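Side-chain contacts in Pre-mRNA splicing factor PRP8 (Cyanidioschyzon merolae, PDB 6NQI), which probably binds U2, U5 and U6 snRNAs and intron RNA in the spliceosome, and is seen here as its RNase H-like domain: residues Ala58-Lys61 against Cys62-His65; Ala157-Leu160 against Leu161-Ala165. All coordinates share one frame; numbering follows the deposited sequence.

Interaction 1 of 2, residues Ala58-Lys61 against Cys62-His65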
loop_
_atom_site.group_PDB
_atom_site.type_symbol
_atom_site.label_atom_id
_atom_site.label_comp_id
_atom_site.label_asym_id
_atom_site.label_seq_id
_atom_site.Cartn_x
_atom_site.Cartn_y
_atom_site.Cartn_z
ATOM N N ALA A 58 -1.730 -2.507 16.810
ATOM C CA ALA A 58 -1.570 -2.363 15.365
ATOM C C ALA A 58 -2.761 -2.929 14.602
ATOM O O ALA A 58 -3.238 -2.322 13.634
ATOM C CB ALA A 58 -0.276 -3.041 14.925
ATOM N N LYS A 59 -3.223 -4.124 14.987
ATOM C CA LYS A 59 -4.339 -4.725 14.274
ATOM C C LYS A 59 -5.569 -3.827 14.329
ATOM O O LYS A 59 -6.252 -3.626 13.305
ATOM C CB LYS A 59 -4.632 -6.118 14.834
ATOM C CG LYS A 59 -5.401 -6.186 16.135
ATOM C CD LYS A 59 -5.355 -7.611 16.649
ATOM C CE LYS A 59 -6.426 -7.867 17.675
ATOM N NZ LYS A 59 -6.373 -9.282 18.157
ATOM N N TRP A 60 -5.832 -3.221 15.494
ATOM C CA TRP A 60 -7.030 -2.407 15.628
ATOM C C TRP A 60 -6.875 -1.056 14.944
ATOM O O TRP A 60 -7.833 -0.564 14.334
ATOM C CB TRP A 60 -7.396 -2.245 17.096
ATOM C CG TRP A 60 -8.100 -3.452 17.619
ATOM C CD1 TRP A 60 -7.600 -4.402 18.465
ATOM C CD2 TRP A 60 -9.411 -3.882 17.268
ATOM N NE1 TRP A 60 -8.540 -5.380 18.696
ATOM C CE2 TRP A 60 -9.659 -5.085 17.964
ATOM C CE3 TRP A 60 -10.407 -3.363 16.434
ATOM C CZ2 TRP A 60 -10.865 -5.770 17.860
ATOM C CZ3 TRP A 60 -11.597 -4.034 16.337
ATOM C CH2 TRP A 60 -11.822 -5.230 17.044
ATOM N N LYS A 61 -5.689 -0.435 15.027
ATOM C CA LYS A 61 -5.474 0.804 14.277
ATOM C C LYS A 61 -5.565 0.569 12.772
ATOM O O LYS A 61 -6.100 1.408 12.039
ATOM C CB LYS A 61 -4.137 1.468 14.632
ATOM C CG LYS A 61 -4.161 2.275 15.939
ATOM C CD LYS A 61 -3.290 3.531 15.851
ATOM C CE LYS A 61 -4.070 4.791 15.445
ATOM N NZ LYS A 61 -5.102 5.147 16.463
ATOM N N CYS A 62 -5.078 -0.572 12.285
ATOM C CA CYS A 62 -5.222 -0.842 10.864
ATOM C C CYS A 62 -6.691 -1.013 10.477
ATOM O O CYS A 62 -7.143 -0.471 9.454
ATOM C CB CYS A 62 -4.423 -2.078 10.478
ATOM S SG CYS A 62 -4.541 -2.362 8.685
ATOM N N ALA A 63 -7.449 -1.772 11.279
ATOM C CA ALA A 63 -8.878 -1.944 11.014
ATOM C C ALA A 63 -9.603 -0.600 11.003
ATOM O O ALA A 63 -10.432 -0.323 10.122
ATOM C CB ALA A 63 -9.483 -2.877 12.061
ATOM N N GLU A 64 -9.314 0.248 11.996
ATOM C CA GLU A 64 -9.963 1.549 12.062
ATOM C C GLU A 64 -9.563 2.427 10.871
ATOM O O GLU A 64 -10.399 3.164 10.323
ATOM C CB GLU A 64 -9.631 2.202 13.405
ATOM C CG GLU A 64 -10.565 3.326 13.782
ATOM C CD GLU A 64 -10.220 4.654 13.136
ATOM O OE1 GLU A 64 -9.055 4.826 12.668
ATOM O OE2 GLU A 64 -11.117 5.542 13.125
ATOM N N HIS A 65 -8.310 2.320 10.421
ATOM C CA HIS A 65 -7.866 3.103 9.269
ATOM C C HIS A 65 -8.595 2.686 7.999
ATOM O O HIS A 65 -9.092 3.542 7.254
ATOM C CB HIS A 65 -6.342 2.975 9.097
ATOM C CG HIS A 65 -5.820 3.548 7.810
ATOM N ND1 HIS A 65 -5.134 2.788 6.879
ATOM C CD2 HIS A 65 -5.917 4.793 7.281
ATOM C CE1 HIS A 65 -4.810 3.548 5.846
ATOM N NE2 HIS A 65 -5.285 4.766 6.059
#
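W60 and A63 form the one apolar side-chain contact here, a loose one, one turn apart on an alpha-helix. The methyl CB of A63 meets the indole obliquely, 4.5 Å from CE3 of W60. The second flat group, the imidazole of H65, heads off the other way. Its CG is anti to the backbone N, with chi1 170°, and the ring leaves the first turn behind. Its CB, however, stays 3.3 Å from K61 O.

The rest of the contact is main chain. C62 N bonds to A58 O at 2.9 Å, and A63 N to K59 O at 3.0 Å. E64 N bonds to W60 O at 2.9 Å, and H65 N to K61 O at 2.9 Å. Each spans four residues, the regular alpha-helical pattern, and the last is the most bent, with an N-H...O angle of 150°. K61 and E64 carry opposite charges, but NZ of K61 lies 5.5 Å from OE1 of E64. Any attraction is therefore likely to be weak.

C62 SG is linked covalently to a beta-mercaptoethanol, probably from the crystallisation liquor.

The stretch belongs to helix 54-71 of the RNase H-like domain, packed against its mixed sheet. One side meets helix 90-97: W60 and A63 both touch L96, and W60 and K59 touch P92. C62 and H65 face the sheet instead. C62 reaches V14 and D16 of strand 11-21, and both C62 and H65 pack on I28 of strand 24-32.

Interaction 2 of 2, residues Ala157-Leu160 against Leu161-Ala165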
loop_
_atom_site.group_PDB
_atom_site.type_symbol
_atom_site.label_atom_id
_atom_site.label_comp_id
_atom_site.label_asym_id
_atom_site.label_seq_id
_atom_site.Cartn_x
_atom_site.Cartn_y
_atom_site.Cartn_z
ATOM N N ALA A 157 1.222 -5.672 -13.096
ATOM C CA ALA A 157 2.350 -6.594 -13.032
ATOM C C ALA A 157 3.669 -5.849 -12.851
ATOM O O ALA A 157 4.572 -6.329 -12.158
ATOM C CB ALA A 157 2.374 -7.463 -14.290
ATOM N N ARG A 158 3.802 -4.684 -13.485
ATOM C CA ARG A 158 5.017 -3.890 -13.363
ATOM C C ARG A 158 5.206 -3.424 -11.933
ATOM O O ARG A 158 6.300 -3.524 -11.362
ATOM C CB ARG A 158 4.936 -2.688 -14.294
ATOM C CG ARG A 158 6.214 -1.922 -14.384
ATOM C CD ARG A 158 6.068 -0.787 -15.372
ATOM N NE ARG A 158 5.869 -1.240 -16.741
ATOM C CZ ARG A 158 5.652 -0.417 -17.758
ATOM N NH1 ARG A 158 5.605 0.889 -17.554
ATOM N NH2 ARG A 158 5.481 -0.902 -18.979
ATOM N N PHE A 159 4.135 -2.889 -11.349
ATOM C CA PHE A 159 4.152 -2.494 -9.949
ATOM C C PHE A 159 4.554 -3.672 -9.070
ATOM O O PHE A 159 5.398 -3.531 -8.183
ATOM C CB PHE A 159 2.768 -1.958 -9.590
ATOM C CG PHE A 159 2.649 -1.381 -8.229
ATOM C CD1 PHE A 159 2.913 -0.035 -8.016
ATOM C CD2 PHE A 159 2.217 -2.152 -7.167
ATOM C CE1 PHE A 159 2.778 0.520 -6.772
ATOM C CE2 PHE A 159 2.081 -1.593 -5.908
ATOM C CZ PHE A 159 2.363 -0.259 -5.718
ATOM N N LEU A 160 3.997 -4.856 -9.332
ATOM C CA LEU A 160 4.312 -6.014 -8.496
ATOM C C LEU A 160 5.784 -6.412 -8.630
ATOM O O LEU A 160 6.447 -6.737 -7.629
ATOM C CB LEU A 160 3.383 -7.173 -8.865
ATOM C CG LEU A 160 3.183 -8.344 -7.891
ATOM C CD1 LEU A 160 2.806 -7.885 -6.492
ATOM C CD2 LEU A 160 2.109 -9.266 -8.410
ATOM N N LEU A 161 6.311 -6.387 -9.860
ATOM C CA LEU A 161 7.723 -6.696 -10.089
ATOM C C LEU A 161 8.620 -5.706 -9.363
ATOM O O LEU A 161 9.653 -6.086 -8.796
ATOM C CB LEU A 161 8.032 -6.685 -11.588
ATOM C CG LEU A 161 9.494 -6.924 -11.977
ATOM C CD1 LEU A 161 9.991 -8.264 -11.448
ATOM C CD2 LEU A 161 9.681 -6.839 -13.480
ATOM N N LEU A 162 8.224 -4.432 -9.362
ATOM C CA LEU A 162 8.960 -3.407 -8.629
ATOM C C LEU A 162 8.946 -3.700 -7.141
ATOM O O LEU A 162 9.975 -3.560 -6.469
ATOM C CB LEU A 162 8.360 -2.031 -8.899
ATOM C CG LEU A 162 8.794 -1.443 -10.239
ATOM C CD1 LEU A 162 7.975 -0.220 -10.579
ATOM C CD2 LEU A 162 10.266 -1.113 -10.268
ATOM N N LEU A 163 7.784 -4.105 -6.612
ATOM C CA LEU A 163 7.669 -4.411 -5.186
ATOM C C LEU A 163 8.655 -5.507 -4.795
ATOM O O LEU A 163 9.413 -5.373 -3.817
ATOM C CB LEU A 163 6.245 -4.856 -4.862
ATOM C CG LEU A 163 5.100 -3.843 -4.789
ATOM C CD1 LEU A 163 3.834 -4.503 -4.250
ATOM C CD2 LEU A 163 5.436 -2.651 -3.967
ATOM N N HIS A 164 8.709 -6.581 -5.594
ATOM C CA HIS A 164 9.602 -7.684 -5.241
ATOM C C HIS A 164 11.070 -7.313 -5.421
ATOM O O HIS A 164 11.928 -7.764 -4.647
ATOM C CB HIS A 164 9.259 -8.926 -6.045
ATOM C CG HIS A 164 8.067 -9.652 -5.522
ATOM N ND1 HIS A 164 8.172 -10.711 -4.645
ATOM C CD2 HIS A 164 6.745 -9.464 -5.730
ATOM C CE1 HIS A 164 6.965 -11.157 -4.350
ATOM N NE2 HIS A 164 6.082 -10.416 -4.994
ATOM N N ALA A 165 11.385 -6.506 -6.437
ATOM C CA ALA A 165 12.766 -6.067 -6.609
ATOM C C ALA A 165 13.210 -5.184 -5.444
ATOM O O ALA A 165 14.343 -5.307 -4.953
ATOM C CB ALA A 165 12.916 -5.333 -7.942
#
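F159 and L163 pack one above the other along the alpha-helix 152-168 of the RNase H-like domain. They stand four residues apart. CD1 of L163 comes 3.8 Å from CE2 of F159, obliquely to the ring. With its CG on the backbone N side (chi1 -75°), L163 leans back over the preceding turn. L160 adds its own branch, CD1, 4.2 Å from CD1 of L163. Replacing L163 by an alanine would remove both methyl branches, and is likely to open a gap beside CE2 of F159 and leave CD1 of L160 without its mate.

The backbone donors and acceptors are paired in order. L161 N bonds to A157 O at 2.9 Å, with an N-H...O angle of 161°. L162 N bonds to R158 O, and L163 N to F159 O, both at 2.9 Å. H164 N takes L160 O at 3.0 Å. The series goes on with A165 N to L161 O. All four carbonyls of 157-160 are thus used by the next turn, beneath a largely apolar set of side chains.

R158 is the polar exception, and it is buried. NE, NH1 and NH2 are all hydrogen-bonded to partners outside 157-165. NE makes a salt bridge to E208 and NH2 one to E201, both in helix 201-210. The guanidinium also makes a cation-pi contact with W146. The two carboxylates would be expected to offset its charge.

L162 lies on the same side as R158 and touches W196 and L211. On another side the F159 ring meets that of W31 in strand 24-32. CD2 of the H164 imidazole also comes to L160 O, at 3.3 Å, with the oxygen at the ring edge, in its plane.

Interactions 1 and 2 are both single stretches of helix, in helices 54-71 and 152-168. They lie on opposite sides of the chain's centre. Their centres are 26 Å apart and they do not touch. Each is partly buried and has the same main-chain bonding, but the side chains differ. In 58-65 the exposed positions carry charge, and little apolar contact passes between the turns. In 157-165 F159 and L160 both pack on L163 across the turn, and the charge is buried and paired. Both helices meet strand 24-32. 58-65 also packs against strand 11-21 and helix 90-97, and 157-165 against helix 201-210.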